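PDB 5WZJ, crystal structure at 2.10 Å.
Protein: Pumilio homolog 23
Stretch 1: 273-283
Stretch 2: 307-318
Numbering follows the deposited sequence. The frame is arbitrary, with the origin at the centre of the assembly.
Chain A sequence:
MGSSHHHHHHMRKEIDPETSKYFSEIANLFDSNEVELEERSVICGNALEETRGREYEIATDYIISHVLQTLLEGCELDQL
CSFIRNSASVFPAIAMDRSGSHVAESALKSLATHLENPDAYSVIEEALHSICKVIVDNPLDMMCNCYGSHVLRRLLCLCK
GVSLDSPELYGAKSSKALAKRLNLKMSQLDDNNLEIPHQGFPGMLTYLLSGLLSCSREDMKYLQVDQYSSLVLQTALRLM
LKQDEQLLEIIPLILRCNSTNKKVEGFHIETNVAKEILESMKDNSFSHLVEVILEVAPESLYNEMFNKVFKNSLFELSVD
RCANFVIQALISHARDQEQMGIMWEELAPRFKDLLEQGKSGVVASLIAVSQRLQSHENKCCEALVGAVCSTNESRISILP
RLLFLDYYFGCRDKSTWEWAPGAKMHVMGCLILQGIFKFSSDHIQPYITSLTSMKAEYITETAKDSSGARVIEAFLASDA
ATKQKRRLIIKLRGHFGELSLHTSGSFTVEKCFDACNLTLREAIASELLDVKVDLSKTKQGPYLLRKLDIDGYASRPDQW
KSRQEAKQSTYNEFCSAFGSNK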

ATOM      1  N   VAL A 273     -19.522 -15.084  20.026  1.00 28.88           N
ATOM      2  CA  VAL A 273     -19.215 -14.317  18.825  1.00 24.37           C
ATOM      3  C   VAL A 273     -17.708 -14.275  18.590  1.00 18.27           C
ATOM      4  O   VAL A 273     -17.236 -14.390  17.451  1.00 21.39           O
ATOM      5  CB  VAL A 273     -19.814 -12.904  18.920  1.00 27.74           C
ATOM      6  CG1 VAL A 273     -19.486 -12.125  17.656  1.00 28.71           C
ATOM      7  CG2 VAL A 273     -21.324 -12.978  19.120  1.00 28.14           C
ATOM      8  N   ALA A 274     -16.926 -14.112  19.658  1.00 16.77           N
ATOM      9  CA  ALA A 274     -15.470 -14.115  19.506  1.00 20.97           C
ATOM     10  C   ALA A 274     -14.985 -15.413  18.869  1.00 24.22           C
ATOM     11  O   ALA A 274     -14.097 -15.400  18.007  1.00 20.88           O
ATOM     12  CB  ALA A 274     -14.798 -13.906  20.860  1.00 22.06           C
ATOM     13  N   LYS A 275     -15.562 -16.545  19.283  1.00 21.99           N
ATOM     14  CA  LYS A 275     -15.233 -17.828  18.672  1.00 24.10           C
ATOM     15  C   LYS A 275     -15.537 -17.837  17.172  1.00 20.14           C
ATOM     16  O   LYS A 275     -14.727 -18.315  16.368  1.00 25.30           O
ATOM     17  CB  LYS A 275     -16.012 -18.930  19.391  1.00 33.38           C
ATOM     18  CG  LYS A 275     -15.503 -20.347  19.176  1.00 50.28           C
ATOM     19  CD  LYS A 275     -15.949 -21.253  20.333  1.00 58.72           C
ATOM     20  CE  LYS A 275     -15.354 -22.655  20.235  1.00 62.91           C
ATOM     21  NZ  LYS A 275     -16.081 -23.523  19.263  1.00 65.87           N
ATOM     22  N   GLU A 276     -16.705 -17.319  16.777  1.00 16.75           N
ATOM     23  CA  GLU A 276     -17.063 -17.297  15.361  1.00 24.14           C
ATOM     24  C   GLU A 276     -16.125 -16.394  14.562  1.00 26.22           C
ATOM     25  O   GLU A 276     -15.743 -16.728  13.431  1.00 19.99           O
ATOM     26  CB  GLU A 276     -18.517 -16.848  15.202  1.00 23.64           C
ATOM     27  CG  GLU A 276     -19.535 -17.851  15.782  1.00 24.68           C
ATOM     28  CD  GLU A 276     -20.973 -17.354  15.733  1.00 27.79           C
ATOM     29  OE1 GLU A 276     -21.895 -18.196  15.765  1.00 33.84           O
ATOM     30  OE2 GLU A 276     -21.193 -16.127  15.682  1.00 27.51           O
ATOM     31  N   ILE A 277     -15.755 -15.240  15.130  1.00 23.04           N
ATOM     32  CA  ILE A 277     -14.790 -14.347  14.482  1.00 21.30           C
ATOM     33  C   ILE A 277     -13.451 -15.056  14.317  1.00 23.46           C
ATOM     34  O   ILE A 277     -12.872 -15.084  13.227  1.00 23.43           O
ATOM     35  CB  ILE A 277     -14.636 -13.039  15.287  1.00 19.75           C
ATOM     36  CG1 ILE A 277     -15.929 -12.220  15.253  1.00 19.52           C
ATOM     37  CG2 ILE A 277     -13.486 -12.193  14.749  1.00 14.21           C
ATOM     38  CD1 ILE A 277     -15.939 -11.094  16.284  1.00 12.00           C
ATOM     39  N   LEU A 278     -12.960 -15.673  15.396  1.00 20.09           N
ATOM     40  CA  LEU A 278     -11.696 -16.402  15.335  1.00 26.99           C
ATOM     41  C   LEU A 278     -11.743 -17.516  14.291  1.00 28.05           C
ATOM     42  O   LEU A 278     -10.805 -17.675  13.504  1.00 21.71           O
ATOM     43  CB  LEU A 278     -11.350 -16.974  16.711  1.00 25.20           C
ATOM     44  CG  LEU A 278     -10.063 -17.802  16.792  1.00 26.05           C
ATOM     45  CD1 LEU A 278      -8.859 -16.953  16.403  1.00 19.86           C
ATOM     46  CD2 LEU A 278      -9.864 -18.400  18.190  1.00 28.70           C
ATOM     47  N   GLU A 279     -12.841 -18.281  14.252  1.00 28.47           N
ATOM     48  CA  GLU A 279     -12.950 -19.415  13.334  1.00 33.14           C
ATOM     49  C   GLU A 279     -13.029 -19.000  11.870  1.00 32.06           C
ATOM     50  O   GLU A 279     -12.743 -19.820  10.993  1.00 27.86           O
ATOM     51  CB  GLU A 279     -14.179 -20.265  13.674  1.00 39.94           C
ATOM     52  CG  GLU A 279     -13.960 -21.264  14.793  1.00 53.94           C
ATOM     53  CD  GLU A 279     -15.263 -21.861  15.320  1.00 61.09           C
ATOM     54  OE1 GLU A 279     -16.336 -21.589  14.730  1.00 58.10           O
ATOM     55  OE2 GLU A 279     -15.205 -22.592  16.335  1.00 62.97           O
ATOM     56  N   SER A 280     -13.435 -17.768  11.579  1.00 23.35           N
ATOM     57  CA  SER A 280     -13.495 -17.300  10.203  1.00 21.26           C
ATOM     58  C   SER A 280     -12.213 -16.608   9.758  1.00 20.73           C
ATOM     59  O   SER A 280     -12.123 -16.196   8.597  1.00 20.03           O
ATOM     60  CB  SER A 280     -14.686 -16.342  10.023  1.00 25.58           C
ATOM     61  OG  SER A 280     -15.897 -16.930  10.467  1.00 35.53           O
ATOM     62  N   MET A 281     -11.218 -16.490  10.646  1.00 20.10           N
ATOM     63  CA  MET A 281     -10.051 -15.641  10.400  1.00 21.96           C
ATOM     64  C   MET A 281      -9.138 -16.173   9.299  1.00 24.15           C
ATOM     65  O   MET A 281      -8.309 -15.418   8.776  1.00 22.26           O
ATOM     66  CB  MET A 281      -9.245 -15.480  11.694  1.00 17.13           C
ATOM     67  CG  MET A 281      -8.343 -14.255  11.706  1.00 18.59           C
ATOM     68  SD  MET A 281      -9.323 -12.729  11.648  1.00 22.46           S
ATOM     69  CE  MET A 281     -10.145 -12.782  13.239  1.00 22.26           C
ATOM     70  N   LYS A 282      -9.248 -17.456   8.952  1.00 19.69           N
ATOM     71  CA  LYS A 282      -8.422 -18.037   7.904  1.00 20.25           C
ATOM     72  C   LYS A 282      -9.057 -17.916   6.529  1.00 19.85           C
ATOM     73  O   LYS A 282      -8.405 -18.240   5.527  1.00 21.76           O
ATOM     74  CB  LYS A 282      -8.127 -19.510   8.217  1.00 25.38           C
ATOM     75  CG  LYS A 282      -7.394 -19.697   9.546  1.00 24.87           C
ATOM     76  CD  LYS A 282      -7.133 -21.168   9.865  1.00 30.32           C
ATOM     77  CE  LYS A 282      -6.434 -21.301  11.223  1.00 34.03           C
ATOM     78  NZ  LYS A 282      -6.084 -22.713  11.557  1.00 38.78           N
ATOM     79  N   ASP A 283     -10.297 -17.445   6.456  1.00 20.96           N
ATOM     80  CA  ASP A 283     -10.925 -17.199   5.166  1.00 22.94           C
ATOM     81  C   ASP A 283     -10.224 -16.052   4.439  1.00 21.52           C
ATOM     82  O   ASP A 283      -9.857 -15.042   5.048  1.00 19.86           O
ATOM     83  CB  ASP A 283     -12.401 -16.870   5.369  1.00 17.94           C
ATOM     84  CG  ASP A 283     -13.098 -16.571   4.073  1.00 18.65           C
ATOM     85  OD1 ASP A 283     -13.478 -17.542   3.400  1.00 25.25           O
ATOM     86  OD2 ASP A 283     -13.251 -15.376   3.723  1.00 21.95           O
ATOM     87  N   ASN A 307      -7.829  -8.868  23.095  1.00 23.33           N
ATOM     88  CA  ASN A 307      -8.048  -9.734  24.254  1.00 24.13           C
ATOM     89  C   ASN A 307      -8.985 -10.899  23.944  1.00 24.49           C
ATOM     90  O   ASN A 307      -8.704 -12.046  24.316  1.00 25.61           O
ATOM     91  CB  ASN A 307      -8.588  -8.905  25.414  1.00 24.89           C
ATOM     92  CG  ASN A 307      -7.527  -7.988  26.004  1.00 36.55           C
ATOM     93  OD1 ASN A 307      -6.361  -8.373  26.138  1.00 40.49           O
ATOM     94  ND2 ASN A 307      -7.924  -6.771  26.347  1.00 36.45           N
ATOM     95  N   LYS A 308     -10.113 -10.635  23.282  1.00 22.74           N
ATOM     96  CA  LYS A 308     -11.147 -11.660  23.165  1.00 22.85           C
ATOM     97  C   LYS A 308     -10.986 -12.553  21.941  1.00 19.35           C
ATOM     98  O   LYS A 308     -11.483 -13.681  21.950  1.00 25.72           O
ATOM     99  CB  LYS A 308     -12.542 -11.017  23.134  1.00 25.30           C
ATOM    100  CG  LYS A 308     -12.807 -10.075  24.304  1.00 26.52           C
ATOM    101  CD  LYS A 308     -12.735 -10.787  25.662  1.00 31.57           C
ATOM    102  CE  LYS A 308     -13.057  -9.813  26.819  1.00 31.28           C
ATOM    103  NZ  LYS A 308     -14.455  -9.255  26.694  1.00 35.12           N
ATOM    104  N   VAL A 309     -10.327 -12.094  20.888  1.00 21.18           N
ATOM    105  CA  VAL A 309     -10.230 -12.842  19.646  1.00 15.70           C
ATOM    106  C   VAL A 309      -8.835 -13.434  19.452  1.00 22.35           C
ATOM    107  O   VAL A 309      -8.690 -14.635  19.227  1.00 26.92           O
ATOM    108  CB  VAL A 309     -10.642 -11.964  18.443  1.00 19.40           C
ATOM    109  CG1 VAL A 309     -10.261 -12.636  17.136  1.00 15.02           C
ATOM    110  CG2 VAL A 309     -12.147 -11.678  18.495  1.00 19.65           C
ATOM    111  N   PHE A 310      -7.796 -12.604  19.553  1.00 18.37           N
ATOM    112  CA  PHE A 310      -6.471 -12.993  19.072  1.00 18.85           C
ATOM    113  C   PHE A 310      -5.576 -13.583  20.155  1.00 27.56           C
ATOM    114  O   PHE A 310      -4.797 -14.496  19.867  1.00 25.59           O
ATOM    115  CB  PHE A 310      -5.776 -11.786  18.435  1.00 15.16           C
ATOM    116  CG  PHE A 310      -6.447 -11.324  17.187  1.00 18.46           C
ATOM    117  CD1 PHE A 310      -6.270 -12.026  15.999  1.00 18.52           C
ATOM    118  CD2 PHE A 310      -7.300 -10.230  17.203  1.00 16.36           C
ATOM    119  CE1 PHE A 310      -6.919 -11.634  14.840  1.00 20.53           C
ATOM    120  CE2 PHE A 310      -7.937  -9.815  16.035  1.00 17.83           C
ATOM    121  CZ  PHE A 310      -7.754 -10.522  14.861  1.00 19.10           C
ATOM    122  N   LYS A 311      -5.653 -13.070  21.379  1.00 25.47           N
ATOM    123  CA  LYS A 311      -4.748 -13.518  22.430  1.00 25.44           C
ATOM    124  C   LYS A 311      -4.867 -15.028  22.616  1.00 27.68           C
ATOM    125  O   LYS A 311      -5.966 -15.586  22.589  1.00 27.15           O
ATOM    126  CB  LYS A 311      -5.052 -12.780  23.737  1.00 22.85           C
ATOM    127  CG  LYS A 311      -4.026 -13.038  24.868  1.00 33.41           C
ATOM    128  CD  LYS A 311      -4.486 -12.453  26.208  1.00 37.21           C
ATOM    129  CE  LYS A 311      -3.572 -12.905  27.359  1.00 49.07           C
ATOM    130  NZ  LYS A 311      -3.938 -12.278  28.663  1.00 53.89           N
ATOM    131  N   ASN A 312      -3.718 -15.693  22.745  1.00 26.13           N
ATOM    132  CA  ASN A 312      -3.534 -17.139  22.864  1.00 28.90           C
ATOM    133  C   ASN A 312      -3.642 -17.878  21.527  1.00 28.99           C
ATOM    134  O   ASN A 312      -3.379 -19.078  21.489  1.00 24.61           O
ATOM    135  CB  ASN A 312      -4.501 -17.794  23.871  1.00 24.60           C
ATOM    136  CG  ASN A 312      -4.381 -17.184  25.248  1.00 29.87           C
ATOM    137  OD1 ASN A 312      -3.282 -16.982  25.743  1.00 34.60           O
ATOM    138  ND2 ASN A 312      -5.507 -16.848  25.853  1.00 33.24           N
ATOM    139  N   SER A 313      -3.989 -17.211  20.424  1.00 29.65           N
ATOM    140  CA  SER A 313      -4.015 -17.857  19.118  1.00 22.72           C
ATOM    141  C   SER A 313      -2.996 -17.267  18.149  1.00 27.52           C
ATOM    142  O   SER A 313      -3.058 -17.552  16.947  1.00 26.31           O
ATOM    143  CB  SER A 313      -5.420 -17.771  18.509  1.00 24.11           C
ATOM    144  OG  SER A 313      -6.388 -18.406  19.338  1.00 25.35           O
ATOM    145  N   LEU A 314      -2.055 -16.460  18.636  1.00 22.74           N
ATOM    146  CA  LEU A 314      -1.243 -15.650  17.729  1.00 18.42           C
ATOM    147  C   LEU A 314      -0.392 -16.515  16.803  1.00 22.77           C
ATOM    148  O   LEU A 314      -0.286 -16.234  15.602  1.00 20.09           O
ATOM    149  CB  LEU A 314      -0.358 -14.695  18.532  1.00 18.12           C
ATOM    150  CG  LEU A 314      -1.082 -13.608  19.337  1.00 25.41           C
ATOM    151  CD1 LEU A 314      -0.069 -12.650  19.970  1.00 20.70           C
ATOM    152  CD2 LEU A 314      -2.078 -12.842  18.437  1.00 20.84           C
ATOM    153  N   PHE A 315       0.226 -17.570  17.337  1.00 23.60           N
ATOM    154  CA  PHE A 315       1.118 -18.357  16.493  1.00 20.79           C
ATOM    155  C   PHE A 315       0.330 -19.188  15.492  1.00 21.29           C
ATOM    156  O   PHE A 315       0.708 -19.267  14.317  1.00 23.44           O
ATOM    157  CB  PHE A 315       2.037 -19.254  17.330  1.00 28.52           C
ATOM    158  CG  PHE A 315       2.932 -20.126  16.489  1.00 26.91           C
ATOM    159  CD1 PHE A 315       3.929 -19.563  15.718  1.00 24.37           C
ATOM    160  CD2 PHE A 315       2.728 -21.494  16.420  1.00 29.98           C
ATOM    161  CE1 PHE A 315       4.733 -20.345  14.910  1.00 28.97           C
ATOM    162  CE2 PHE A 315       3.537 -22.288  15.616  1.00 33.38           C
ATOM    163  CZ  PHE A 315       4.547 -21.709  14.866  1.00 30.99           C
ATOM    164  N   GLU A 316      -0.775 -19.800  15.931  1.00 23.05           N
ATOM    165  CA  GLU A 316      -1.601 -20.572  15.002  1.00 27.21           C
ATOM    166  C   GLU A 316      -2.059 -19.713  13.829  1.00 26.90           C
ATOM    167  O   GLU A 316      -2.032 -20.160  12.674  1.00 24.20           O
ATOM    168  CB  GLU A 316      -2.816 -21.168  15.715  1.00 30.82           C
ATOM    169  CG  GLU A 316      -3.702 -21.980  14.771  1.00 41.88           C
ATOM    170  CD  GLU A 316      -5.020 -22.414  15.398  1.00 49.33           C
ATOM    171  OE1 GLU A 316      -5.131 -22.400  16.645  1.00 46.39           O
ATOM    172  OE2 GLU A 316      -5.951 -22.761  14.634  1.00 44.56           O
ATOM    173  N   LEU A 317      -2.475 -18.471  14.104  1.00 18.82           N
ATOM    174  CA  LEU A 317      -2.918 -17.592  13.027  1.00 17.82           C
ATOM    175  C   LEU A 317      -1.745 -17.120  12.167  1.00 19.53           C
ATOM    176  O   LEU A 317      -1.901 -16.914  10.954  1.00 22.02           O
ATOM    177  CB  LEU A 317      -3.695 -16.406  13.614  1.00 17.48           C
ATOM    178  CG  LEU A 317      -5.017 -16.787  14.301  1.00 22.27           C
ATOM    179  CD1 LEU A 317      -5.618 -15.608  15.053  1.00 20.67           C
ATOM    180  CD2 LEU A 317      -6.042 -17.364  13.309  1.00 21.62           C
ATOM    181  N   SER A 318      -0.558 -17.002  12.762  1.00 19.99           N
ATOM    182  CA  SER A 318       0.625 -16.563  12.027  1.00 20.80           C
ATOM    183  C   SER A 318       1.134 -17.603  11.039  1.00 20.80           C
ATOM    184  O   SER A 318       1.858 -17.243  10.106  1.00 21.42           O
ATOM    185  CB  SER A 318       1.742 -16.196  12.998  1.00 19.07           C
ATOM    186  OG  SER A 318       1.369 -15.089  13.792  1.00 25.25           O
TER
HETATM  187  O   HOH W   1      -3.288 -22.311  11.165  1.00 35.39           O

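The one direct polar link between the two stretches is a salt bridge at their C-terminal ends: Lys282 NZ donates a hydrogen bond to Glu316 OE2 at 3.1 Å. The CA-to-CB bond of Lys282 points sideways, but chi2 to chi4 are all t, and the extended chain carries the ammonium group across to the helix 314-318. Glu316, with chi1 and chi2 also t, starts out toward the first stretch and presents its carboxylate there. Water 1 reinforces the link, accepting from Lys282 NZ at 2.9 Å and donating to the backbone Glu316 O at 2.9 Å, so that the lysine engages both side chain and main chain of the same residue. Both residues are exposed, which suits long charged chains whose ends can stay in contact with solvent.

Beneath this bridge the contact is apolar. Val309 lies at its centre, buried and giving up 82 Å² to the first stretch. Its CG2 meets Ala274 CB at 4.2 Å and its CG1 lies 3.9 Å from Met281 CE, while Ile277 CG2 is 4.0 Å from both CG1 and CG2 of Val309; the two methyls of this short beta-branched residue thus fill the space among three neighbours. The backbones come close here, with Ala274 CA 5.4 Å from Val309 CA. Ala274 points toward the second stretch, and its single methyl fits this narrow gap, with Ala274 CB 3.5 Å from Lys308 O. The end of the Lys308 side chain leads away, and its amine is hydrogen-bonded elsewhere in the structure.

Leu278 points sideways, but its t,p rotamer brings its branched end nearer. Its CD1 packs 3.7 Å from Val309 O and 3.8 Å from Leu317 CD1, and its CD2 lies 3.7 Å from Ser313 OG. This leucine therefore spans the type II turn from Phe310 to Ser313, touching residues before and after the bend.

Met281 reaches over from the turn that follows the first helix. Its t,p,p conformation folds the flexible chain so that Met281 CE sits 3.7 Å from Phe310 CZ, in an oblique approach to the ring; Met281 SD lies 5.2 Å from the ring centroid. Closer to its backbone, Met281 CB meets Leu317 CD2 at 4.1 Å. Leu317, in the m,t rotamer, thus receives both Leu278 and Met281, and Lys282 CE lies 4.5 Å from Leu317 CD2, carrying the packing out to the salt bridge. In all, 484 Å² is buried, summed over both sides.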